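Local coordinates for protein probable glutamine synthetase (Pseudomonas aeruginosa, PDB 4HPP) that is probably a glutamine synthetase, with a catalytic domain that holds glutamic acid and a magnesium ion, at residues 303-317 with 326-338. Sequence-based numbering, arbitrary orientation.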
loop_
_atom_site.group_PDB
_atom_site.type_symbol
_atom_site.label_atom_id
_atom_site.label_comp_id
_atom_site.label_asym_id
_atom_site.label_seq_id
_atom_site.Cartn_x
_atom_site.Cartn_y
_atom_site.Cartn_z
ATOM N N LEU A 303 50.426 23.856 -18.853
ATOM C CA LEU A 303 50.576 22.423 -18.870
ATOM C C LEU A 303 51.023 21.891 -17.493
ATOM O O LEU A 303 51.584 22.620 -16.647
ATOM C CB LEU A 303 51.565 22.041 -19.965
ATOM C CG LEU A 303 51.857 20.581 -20.299
ATOM C CD1 LEU A 303 51.103 20.174 -21.537
ATOM C CD2 LEU A 303 53.345 20.499 -20.588
ATOM N N GLY A 304 50.758 20.613 -17.262
ATOM C CA GLY A 304 51.162 20.005 -16.016
ATOM C C GLY A 304 51.624 18.589 -16.214
ATOM O O GLY A 304 51.055 17.849 -16.992
ATOM N N LEU A 305 52.681 18.212 -15.526
ATOM C CA LEU A 305 52.951 16.793 -15.318
ATOM C C LEU A 305 52.266 16.522 -13.984
ATOM O O LEU A 305 51.751 15.435 -13.710
ATOM C CB LEU A 305 54.476 16.585 -15.233
ATOM C CG LEU A 305 55.160 15.219 -15.209
ATOM C CD1 LEU A 305 54.674 14.283 -16.306
ATOM C CD2 LEU A 305 56.673 15.374 -15.310
ATOM N N ARG A 306 52.150 17.616 -13.235
ATOM C CA ARG A 306 52.270 17.670 -11.789
ATOM C C ARG A 306 50.934 17.870 -11.109
ATOM O O ARG A 306 50.563 17.112 -10.213
ATOM C CB ARG A 306 53.178 18.866 -11.447
ATOM C CG ARG A 306 53.996 19.399 -12.637
ATOM C CD ARG A 306 53.923 20.919 -12.820
ATOM N NE ARG A 306 54.462 21.299 -14.126
ATOM C CZ ARG A 306 54.630 22.544 -14.574
ATOM N NH1 ARG A 306 54.314 23.601 -13.821
ATOM N NH2 ARG A 306 55.130 22.721 -15.791
ATOM N N ASN A 307 50.221 18.902 -11.544
ATOM C CA ASN A 307 49.015 19.360 -10.858
ATOM C C ASN A 307 47.774 19.464 -11.746
ATOM O O ASN A 307 47.862 19.462 -12.981
ATOM C CB ASN A 307 49.282 20.704 -10.166
ATOM C CG ASN A 307 49.696 21.797 -11.141
ATOM O OD1 ASN A 307 48.918 22.185 -12.006
ATOM N ND2 ASN A 307 50.923 22.314 -10.992
ATOM N N ARG A 308 46.621 19.566 -11.095
ATOM C CA ARG A 308 45.348 19.726 -11.787
ATOM C C ARG A 308 44.791 21.135 -11.572
ATOM O O ARG A 308 43.600 21.338 -11.347
ATOM C CB ARG A 308 44.361 18.675 -11.307
ATOM C CG ARG A 308 44.868 17.265 -11.462
ATOM C CD ARG A 308 44.116 16.317 -10.554
ATOM N NE ARG A 308 44.855 15.060 -10.443
ATOM C CZ ARG A 308 44.314 13.860 -10.253
ATOM N NH1 ARG A 308 42.995 13.711 -10.143
ATOM N NH2 ARG A 308 45.112 12.803 -10.173
ATOM N N GLU A 309 45.682 22.110 -11.593
ATOM C CA GLU A 309 45.283 23.471 -11.880
ATOM C C GLU A 309 45.624 23.729 -13.374
ATOM O O GLU A 309 45.363 24.814 -13.906
ATOM C CB GLU A 309 45.982 24.473 -10.945
ATOM C CG GLU A 309 45.568 24.432 -9.476
ATOM C CD GLU A 309 46.314 25.473 -8.629
ATOM O OE1 GLU A 309 45.631 26.315 -8.009
ATOM O OE2 GLU A 309 47.576 25.473 -8.583
ATOM N N ALA A 310 46.189 22.718 -14.047
ATOM C CA ALA A 310 46.635 22.871 -15.441
ATOM C C ALA A 310 45.464 22.540 -16.358
ATOM O O ALA A 310 44.742 21.595 -16.098
ATOM C CB ALA A 310 47.876 21.987 -15.751
ATOM N N ALA A 311 45.287 23.306 -17.422
ATOM C CA ALA A 311 44.252 23.025 -18.409
ATOM C C ALA A 311 44.597 21.769 -19.214
ATOM O O ALA A 311 43.699 21.059 -19.644
ATOM C CB ALA A 311 44.013 24.234 -19.328
ATOM N N LEU A 312 45.887 21.471 -19.404
ATOM C CA LEU A 312 46.284 20.282 -20.190
ATOM C C LEU A 312 47.285 19.535 -19.368
ATOM O O LEU A 312 48.261 20.109 -18.900
ATOM C CB LEU A 312 46.897 20.694 -21.525
ATOM C CG LEU A 312 46.951 19.777 -22.732
ATOM C CD1 LEU A 312 45.575 19.396 -23.218
ATOM C CD2 LEU A 312 47.670 20.469 -23.885
ATOM N N ARG A 313 47.039 18.253 -19.145
ATOM C CA ARG A 313 47.859 17.504 -18.205
ATOM C C ARG A 313 48.397 16.260 -18.848
ATOM O O ARG A 313 47.664 15.500 -19.464
ATOM C CB ARG A 313 47.061 17.153 -16.949
ATOM C CG ARG A 313 47.779 16.220 -15.970
ATOM C CD ARG A 313 47.014 16.087 -14.661
ATOM N NE ARG A 313 45.840 15.211 -14.778
ATOM C CZ ARG A 313 45.837 13.890 -14.568
ATOM N NH1 ARG A 313 44.705 13.210 -14.708
ATOM N NH2 ARG A 313 46.956 13.248 -14.222
ATOM N N ILE A 314 49.700 16.087 -18.728
ATOM C CA ILE A 314 50.381 14.862 -19.099
ATOM C C ILE A 314 50.100 13.793 -18.050
ATOM O O ILE A 314 50.337 14.010 -16.859
ATOM C CB ILE A 314 51.896 15.090 -19.168
ATOM C CG1 ILE A 314 52.228 16.255 -20.120
ATOM C CG2 ILE A 314 52.582 13.817 -19.624
ATOM C CD1 ILE A 314 53.478 17.026 -19.746
ATOM N N CYS A 315 49.573 12.656 -18.500
ATOM C CA CYS A 315 49.250 11.507 -17.623
ATOM C C CYS A 315 50.361 10.489 -17.754
ATOM O O CYS A 315 50.330 9.635 -18.680
ATOM C CB CYS A 315 47.906 10.835 -17.988
ATOM S SG CYS A 315 46.454 11.931 -17.940
ATOM N N PRO A 316 51.331 10.554 -16.823
ATOM C CA PRO A 316 52.546 9.786 -16.992
ATOM C C PRO A 316 52.212 8.298 -16.908
ATOM O O PRO A 316 51.112 7.921 -16.475
ATOM C CB PRO A 316 53.403 10.224 -15.805
ATOM C CG PRO A 316 52.406 10.534 -14.728
ATOM C CD PRO A 316 51.103 10.903 -15.409
ATOM N N VAL A 317 53.144 7.466 -17.345
ATOM C CA VAL A 317 52.942 6.025 -17.299
ATOM C C VAL A 317 52.958 5.441 -15.850
ATOM O O VAL A 317 53.474 6.064 -14.920
ATOM C CB VAL A 317 53.933 5.332 -18.250
ATOM C CG1 VAL A 317 53.514 5.601 -19.698
ATOM C CG2 VAL A 317 55.364 5.795 -17.964
ATOM N N GLY A 326 53.692 3.686 -22.144
ATOM C CA GLY A 326 53.659 4.457 -23.374
ATOM C C GLY A 326 52.397 4.302 -24.176
ATOM O O GLY A 326 51.842 5.287 -24.649
ATOM N N LYS A 327 51.943 3.067 -24.349
ATOM C CA LYS A 327 50.571 2.809 -24.822
ATOM C C LYS A 327 49.559 3.532 -23.911
ATOM O O LYS A 327 48.502 3.966 -24.365
ATOM C CB LYS A 327 50.254 1.291 -24.891
ATOM C CG LYS A 327 50.677 0.557 -26.180
ATOM C CD LYS A 327 50.094 1.157 -27.472
ATOM C CE LYS A 327 49.431 0.124 -28.397
ATOM N NZ LYS A 327 50.345 -0.862 -29.056
ATOM N N GLN A 328 49.904 3.674 -22.632
ATOM C CA GLN A 328 49.011 4.291 -21.648
ATOM C C GLN A 328 49.342 5.775 -21.452
ATOM O O GLN A 328 48.686 6.474 -20.677
ATOM C CB GLN A 328 49.067 3.534 -20.310
ATOM C CG GLN A 328 50.471 3.086 -19.938
ATOM C CD GLN A 328 50.730 3.014 -18.447
ATOM O OE1 GLN A 328 50.464 3.974 -17.720
ATOM N NE2 GLN A 328 51.309 1.893 -17.989
ATOM N N TYR A 329 50.362 6.250 -22.162
ATOM C CA TYR A 329 50.756 7.650 -22.116
ATOM C C TYR A 329 49.808 8.487 -22.962
ATOM O O TYR A 329 49.527 8.182 -24.146
ATOM C CB TYR A 329 52.164 7.807 -22.640
ATOM C CG TYR A 329 52.708 9.199 -22.505
ATOM C CD1 TYR A 329 53.502 9.559 -21.395
ATOM C CD2 TYR A 329 52.456 10.157 -23.501
ATOM C CE1 TYR A 329 54.028 10.841 -21.282
ATOM C CE2 TYR A 329 52.971 11.434 -23.400
ATOM C CZ TYR A 329 53.751 11.772 -22.296
ATOM O OH TYR A 329 54.231 13.048 -22.241
ATOM N N ASN A 330 49.313 9.549 -22.345
ATOM C CA ASN A 330 48.349 10.362 -23.005
ATOM C C ASN A 330 48.340 11.755 -22.410
ATOM O O ASN A 330 49.050 12.022 -21.422
ATOM C CB ASN A 330 46.952 9.689 -22.975
ATOM C CG ASN A 330 46.282 9.761 -21.610
ATOM O OD1 ASN A 330 45.825 10.837 -21.162
ATOM N ND2 ASN A 330 46.195 8.616 -20.949
ATOM N N LEU A 331 47.538 12.619 -23.026
ATOM C CA LEU A 331 47.296 13.959 -22.540
ATOM C C LEU A 331 45.809 14.231 -22.297
ATOM O O LEU A 331 44.931 14.042 -23.166
ATOM C CB LEU A 331 47.878 14.980 -23.530
ATOM C CG LEU A 331 49.418 15.041 -23.638
ATOM C CD1 LEU A 331 49.870 15.096 -25.084
ATOM C CD2 LEU A 331 49.880 16.279 -22.914
ATOM N N GLU A 332 45.560 14.743 -21.117
ATOM C CA GLU A 332 44.267 15.039 -20.624
ATOM C C GLU A 332 43.957 16.556 -20.643
ATOM O O GLU A 332 44.606 17.353 -19.930
ATOM C CB GLU A 332 44.210 14.496 -19.207
ATOM C CG GLU A 332 43.272 15.235 -18.292
ATOM C CD GLU A 332 42.843 14.395 -17.114
ATOM O OE1 GLU A 332 42.079 13.415 -17.298
ATOM O OE2 GLU A 332 43.254 14.732 -15.999
ATOM N N PHE A 333 42.955 16.916 -21.469
ATOM C CA PHE A 333 42.295 18.244 -21.574
ATOM C C PHE A 333 41.175 18.342 -20.520
ATOM O O PHE A 333 40.373 17.421 -20.361
ATOM C CB PHE A 333 41.747 18.414 -23.017
ATOM C CG PHE A 333 41.033 19.732 -23.300
ATOM C CD1 PHE A 333 39.717 19.958 -22.860
ATOM C CD2 PHE A 333 41.666 20.736 -24.058
ATOM C CE1 PHE A 333 39.059 21.162 -23.125
ATOM C CE2 PHE A 333 41.014 21.931 -24.336
ATOM C CZ PHE A 333 39.708 22.134 -23.877
ATOM N N ARG A 334 41.109 19.461 -19.809
ATOM C CA ARG A 334 40.340 19.482 -18.577
ATOM C C ARG A 334 39.215 20.493 -18.567
ATOM O O ARG A 334 38.217 20.272 -17.855
ATOM C CB ARG A 334 41.243 19.641 -17.342
ATOM C CG ARG A 334 42.310 18.576 -17.272
ATOM C CD ARG A 334 43.129 18.583 -15.996
ATOM N NE ARG A 334 42.506 17.798 -14.941
ATOM C CZ ARG A 334 41.984 18.335 -13.844
ATOM N NH1 ARG A 334 41.423 17.555 -12.905
ATOM N NH2 ARG A 334 42.042 19.668 -13.693
ATOM N N PRO A 335 39.343 21.584 -19.358
ATOM C CA PRO A 335 38.243 22.563 -19.320
ATOM C C PRO A 335 37.062 22.140 -20.219
ATOM O O PRO A 335 36.700 22.783 -21.228
ATOM C CB PRO A 335 38.920 23.891 -19.702
ATOM C CG PRO A 335 40.370 23.567 -19.949
ATOM C CD PRO A 335 40.478 22.082 -20.152
ATOM N N MET A 336 36.460 21.021 -19.825
ATOM C CA MET A 336 35.422 20.415 -20.635
ATOM C C MET A 336 34.359 19.925 -19.695
ATOM O O MET A 336 34.676 19.586 -18.556
ATOM C CB MET A 336 35.988 19.301 -21.481
ATOM C CG MET A 336 34.984 18.832 -22.509
ATOM S SD MET A 336 35.553 17.419 -23.478
ATOM C CE MET A 336 36.545 18.193 -24.794
ATOM N N ASP A 337 33.100 19.985 -20.135
ATOM C CA ASP A 337 31.963 19.577 -19.315
ATOM C C ASP A 337 30.915 18.855 -20.175
ATOM O O ASP A 337 31.106 18.716 -21.422
ATOM C CB ASP A 337 31.394 20.740 -18.494
ATOM C CG ASP A 337 30.866 21.887 -19.336
ATOM O OD1 ASP A 337 31.337 23.038 -19.139
ATOM O OD2 ASP A 337 29.950 21.683 -20.157
ATOM N N ALA A 338 29.856 18.328 -19.549
ATOM C CA ALA A 338 28.895 17.500 -20.325
ATOM C C ALA A 338 27.832 18.278 -21.118
ATOM O O ALA A 338 26.983 17.662 -21.789
ATOM C CB ALA A 338 28.249 16.480 -19.438
#
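The Arg334 guanidinium carries Arg308 CB over one face, offset toward the rim, and meets Glu332 OE2 in its plane at the edge. Arg313's guanidinium has Cys315 SG over one face and Arg308 NH2 over the opposite one, both offset toward the rim, and takes Glu332 OE2 near its plane. Arg313, Glu332 and Cys315 share one face of an antiparallel strand pair, 312-315 with 330-334, in the catalytic-domain sheet of a glutamine synthetase. Glu332 suits the centre of this cluster: one of its two carboxylate oxygens, OE2, forms a salt bridge with Arg313 NH1, modelled doubtfully short at 2.5 Å, and is held weakly by Arg334 NE at 3.3 Å. One carboxylate thus probably offsets two arginines, with Arg313 NE 4.2 Å from Arg334 NE. Arg313 runs out extended, CG anti to the backbone N (chi1 173°), then bends at chi3 (76°), which brings NE and NH1 to OE2. Arg308 and Arg334 belong to the glutamic acid pocket, and Arg308 also salt-bridges Asp65 of a second subunit.

The other face is apolar, as befits a sheet packed on helix 261-281, which touches Leu312 and Phe333. Here Ile314 CG1 lies alongside Leu331 CD2, and Ile314 CG2 sits 3.6 Å from Tyr329 CZ.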